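Local coordinates for DUF3887 domain-containing protein (Ruminococcus gnavus, PDB 4HYZ), which is of unknown function but belongs to the DUF3887 family of the NTF2-like clan and is probably exported, at residues Y92-S100 against D106-M114. Sequence-based numbering, arbitrary orientation.
With SO4 (sulfate ion), chain D; SO4 (sulfate ion), chain C.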
loop_
_atom_site.group_PDB
_atom_site.type_symbol
_atom_site.label_atom_id
_atom_site.label_comp_id
_atom_site.label_asym_id
_atom_site.label_seq_id
_atom_site.Cartn_x
_atom_site.Cartn_y
_atom_site.Cartn_z
ATOM N N TYR A 92 23.773 -6.237 -8.578
ATOM C CA TYR A 92 25.009 -6.194 -9.375
ATOM C C TYR A 92 26.180 -6.356 -8.427
ATOM O O TYR A 92 25.999 -6.248 -7.206
ATOM C CB TYR A 92 25.142 -4.887 -10.179
ATOM C CG TYR A 92 24.077 -4.687 -11.235
ATOM C CD1 TYR A 92 24.176 -5.300 -12.480
ATOM C CD2 TYR A 92 22.980 -3.862 -10.999
ATOM C CE1 TYR A 92 23.178 -5.145 -13.445
ATOM C CE2 TYR A 92 21.997 -3.672 -11.964
ATOM C CZ TYR A 92 22.100 -4.311 -13.191
ATOM O OH TYR A 92 21.115 -4.128 -14.141
ATOM N N GLU A 93 27.384 -6.584 -8.971
ATOM C CA GLU A 93 28.609 -6.740 -8.191
ATOM C C GLU A 93 28.870 -5.509 -7.316
ATOM O O GLU A 93 29.280 -5.664 -6.160
ATOM C CB GLU A 93 29.799 -7.010 -9.119
ATOM C CG GLU A 93 30.562 -8.283 -8.788
ATOM N N GLU A 94 28.568 -4.298 -7.821
ATOM C CA GLU A 94 28.807 -3.082 -7.036
ATOM C C GLU A 94 27.643 -2.738 -6.075
ATOM O O GLU A 94 27.757 -1.788 -5.304
ATOM C CB GLU A 94 29.123 -1.878 -7.943
ATOM C CG GLU A 94 30.442 -1.980 -8.691
ATOM C CD GLU A 94 31.672 -2.333 -7.874
ATOM O OE1 GLU A 94 31.852 -1.766 -6.770
ATOM O OE2 GLU A 94 32.455 -3.190 -8.346
ATOM N N GLY A 95 26.567 -3.518 -6.111
ATOM C CA GLY A 95 25.411 -3.308 -5.244
ATOM C C GLY A 95 24.061 -3.470 -5.908
ATOM O O GLY A 95 23.963 -3.708 -7.109
ATOM N N ASN A 96 23.017 -3.341 -5.098
ATOM C CA ASN A 96 21.604 -3.430 -5.460
ATOM C C ASN A 96 21.125 -2.169 -6.174
ATOM O O ASN A 96 21.468 -1.060 -5.781
ATOM C CB ASN A 96 20.779 -3.633 -4.184
ATOM C CG ASN A 96 21.031 -4.941 -3.487
ATOM O OD1 ASN A 96 21.287 -5.975 -4.113
ATOM N ND2 ASN A 96 20.922 -4.922 -2.165
ATOM N N VAL A 97 20.301 -2.347 -7.210
ATOM C CA VAL A 97 19.735 -1.261 -8.015
ATOM C C VAL A 97 18.240 -1.507 -8.127
ATOM O O VAL A 97 17.840 -2.631 -8.432
ATOM C CB VAL A 97 20.434 -1.176 -9.409
ATOM C CG1 VAL A 97 19.705 -0.221 -10.348
ATOM C CG2 VAL A 97 21.902 -0.761 -9.266
ATOM N N ASN A 98 17.422 -0.484 -7.869
ATOM C CA ASN A 98 15.965 -0.603 -7.966
ATOM C C ASN A 98 15.461 -0.093 -9.322
ATOM O O ASN A 98 15.466 1.115 -9.574
ATOM C CB ASN A 98 15.252 0.154 -6.833
ATOM C CG ASN A 98 15.512 -0.375 -5.449
ATOM O OD1 ASN A 98 15.119 -1.477 -5.073
ATOM N ND2 ASN A 98 16.122 0.436 -4.638
ATOM N N TYR A 99 15.001 -1.000 -10.178
ATOM C CA TYR A 99 14.428 -0.592 -11.460
ATOM C C TYR A 99 12.927 -0.361 -11.331
ATOM O O TYR A 99 12.265 -1.141 -10.655
ATOM C CB TYR A 99 14.670 -1.670 -12.522
ATOM C CG TYR A 99 16.033 -1.664 -13.171
ATOM C CD1 TYR A 99 17.141 -2.206 -12.517
ATOM C CD2 TYR A 99 16.184 -1.295 -14.502
ATOM C CE1 TYR A 99 18.374 -2.331 -13.160
ATOM C CE2 TYR A 99 17.414 -1.400 -15.148
ATOM C CZ TYR A 99 18.505 -1.923 -14.475
ATOM O OH TYR A 99 19.711 -2.043 -15.111
ATOM N N SER A 100 12.386 0.662 -12.013
ATOM C CA SER A 100 10.938 0.943 -12.056
ATOM C C SER A 100 10.465 0.797 -13.483
ATOM O O SER A 100 10.909 1.547 -14.348
ATOM C CB SER A 100 10.615 2.343 -11.542
ATOM O OG SER A 100 11.085 2.473 -10.220
ATOM N N ASP A 106 -1.408 -4.638 -22.621
ATOM C CA ASP A 106 -0.811 -5.533 -23.634
ATOM C C ASP A 106 0.592 -5.975 -23.233
ATOM O O ASP A 106 1.252 -6.674 -23.995
ATOM C CB ASP A 106 -0.793 -4.885 -25.027
ATOM C CG ASP A 106 -2.172 -4.765 -25.648
ATOM O OD1 ASP A 106 -3.123 -5.376 -25.113
ATOM O OD2 ASP A 106 -2.301 -4.067 -26.672
HETATM N N MSE A 107 1.065 -5.547 -22.043
HETATM C CA MSE A 107 2.364 -5.941 -21.458
HETATM C C MSE A 107 3.558 -5.404 -22.251
HETATM O O MSE A 107 4.652 -6.019 -22.292
HETATM C CB MSE A 107 2.446 -7.470 -21.233
HETATM C CG MSE A 107 1.557 -7.925 -20.039
HETATM SE SE MSE A 107 1.980 -7.011 -18.361
HETATM C CE MSE A 107 3.871 -7.427 -18.158
ATOM N N ASN A 108 3.372 -4.189 -22.788
ATOM C CA ASN A 108 4.467 -3.463 -23.449
ATOM C C ASN A 108 4.849 -2.300 -22.539
ATOM O O ASN A 108 4.000 -1.798 -21.836
ATOM C CB ASN A 108 4.059 -3.021 -24.828
ATOM C CG ASN A 108 3.771 -4.207 -25.709
ATOM O OD1 ASN A 108 4.534 -5.167 -25.773
ATOM N ND2 ASN A 108 2.682 -4.159 -26.433
ATOM N N LEU A 109 6.109 -1.903 -22.513
ATOM C CA LEU A 109 6.558 -0.834 -21.613
ATOM C C LEU A 109 5.977 0.545 -21.928
ATOM O O LEU A 109 5.863 0.940 -23.087
ATOM C CB LEU A 109 8.091 -0.719 -21.632
ATOM C CG LEU A 109 8.887 -1.904 -21.078
ATOM C CD1 LEU A 109 10.360 -1.819 -21.556
ATOM C CD2 LEU A 109 8.808 -1.955 -19.544
ATOM N N VAL A 110 5.664 1.300 -20.863
ATOM C CA VAL A 110 5.261 2.701 -21.004
ATOM C C VAL A 110 6.316 3.543 -20.281
ATOM O O VAL A 110 6.368 4.757 -20.448
ATOM C CB VAL A 110 3.818 3.029 -20.520
ATOM C CG1 VAL A 110 2.773 2.347 -21.400
ATOM C CG2 VAL A 110 3.620 2.668 -19.051
ATOM N N SER A 111 7.156 2.879 -19.476
ATOM C CA SER A 111 8.171 3.542 -18.642
ATOM C C SER A 111 9.232 2.537 -18.216
ATOM O O SER A 111 8.921 1.388 -17.907
ATOM C CB SER A 111 7.509 4.161 -17.405
ATOM O OG SER A 111 8.468 4.854 -16.628
ATOM N N PHE A 112 10.474 2.984 -18.177
ATOM C CA PHE A 112 11.614 2.155 -17.791
ATOM C C PHE A 112 12.623 3.065 -17.147
ATOM O O PHE A 112 13.160 3.931 -17.832
ATOM C CB PHE A 112 12.214 1.421 -19.021
ATOM C CG PHE A 112 13.345 0.451 -18.707
ATOM C CD1 PHE A 112 14.630 0.914 -18.440
ATOM C CD2 PHE A 112 13.134 -0.924 -18.738
ATOM C CE1 PHE A 112 15.669 0.025 -18.163
ATOM C CE2 PHE A 112 14.177 -1.814 -18.459
ATOM C CZ PHE A 112 15.427 -1.331 -18.141
ATOM N N THR A 113 12.891 2.874 -15.850
ATOM C CA THR A 113 13.842 3.722 -15.106
ATOM C C THR A 113 14.738 2.865 -14.216
ATOM O O THR A 113 14.262 1.979 -13.504
ATOM C CB THR A 113 13.071 4.780 -14.293
ATOM O OG1 THR A 113 12.506 5.706 -15.213
ATOM C CG2 THR A 113 13.943 5.540 -13.322
HETATM N N MSE A 114 16.027 3.154 -14.253
HETATM C CA MSE A 114 17.024 2.500 -13.429
HETATM C C MSE A 114 17.087 3.167 -12.065
HETATM O O MSE A 114 16.989 4.412 -11.998
HETATM O OXT MSE A 114 17.312 2.449 -11.074
HETATM C CB MSE A 114 18.379 2.572 -14.103
HETATM C CG MSE A 114 19.320 1.549 -13.582
HETATM SE SE MSE A 114 21.100 2.150 -13.808
HETATM C CE MSE A 114 21.943 0.406 -13.511
HETATM S S SO4 D . 0.499 -1.717 -27.569
HETATM O O1 SO4 D . -0.473 -0.635 -27.506
HETATM O O2 SO4 D . -0.199 -2.931 -28.009
HETATM O O3 SO4 D . 1.627 -1.341 -28.523
HETATM O O4 SO4 D . 1.024 -1.982 -26.257
HETATM S S SO4 C . 20.706 -1.440 0.084
HETATM O O1 SO4 C . 21.687 -1.041 -0.893
HETATM O O2 SO4 C . 19.762 -0.340 0.202
HETATM O O3 SO4 C . 19.997 -2.639 -0.381
HETATM O O4 SO4 C . 21.280 -1.718 1.397
#
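The last hairpin of the antiparallel sheet brings Ser100 opposite Thr113, a hydrogen-bonded pair between the nearly antiparallel strands 95-100 and 111-113. Ser100 N reaches Thr113 O at 2.7 Å, in the carbonyl plane and nearly straight (167°); the return bond, Thr113 N to Ser100 O at 2.8 Å, is more bent. One residue further on, the chain ends at Met114, and the packing passes to side chains on the helix-facing side of the sheet, as in the curved sheet-and-helix cone of NTF2-like folds. There CG of Met114, a selenomethionine, sits over one face of the Tyr99 ring, 3.9 Å from its centroid, a CH-pi contact. Its position anti to the backbone N (chi1 -160°) also sets CG against Val97 CG1 at 3.7 Å, and the extended chain beyond carries CE to Tyr99 OH at 3.7 Å. Phe112 CZ lies at the edge of the Tyr99 ring, 3.6 Å from CE2, the two rings oblique (75°). Tyr99 OH shares hydrogen bonds with Tyr92 OH (2.7 Å) and Tyr55 OH of helix 49-60; Gln28 NE2 also bonds Tyr92 OH. Replacing Tyr99 by an alanine is likely to leave Met114 CG and Phe112 CZ without their ring contacts and both tyrosine hydroxyls short of a partner.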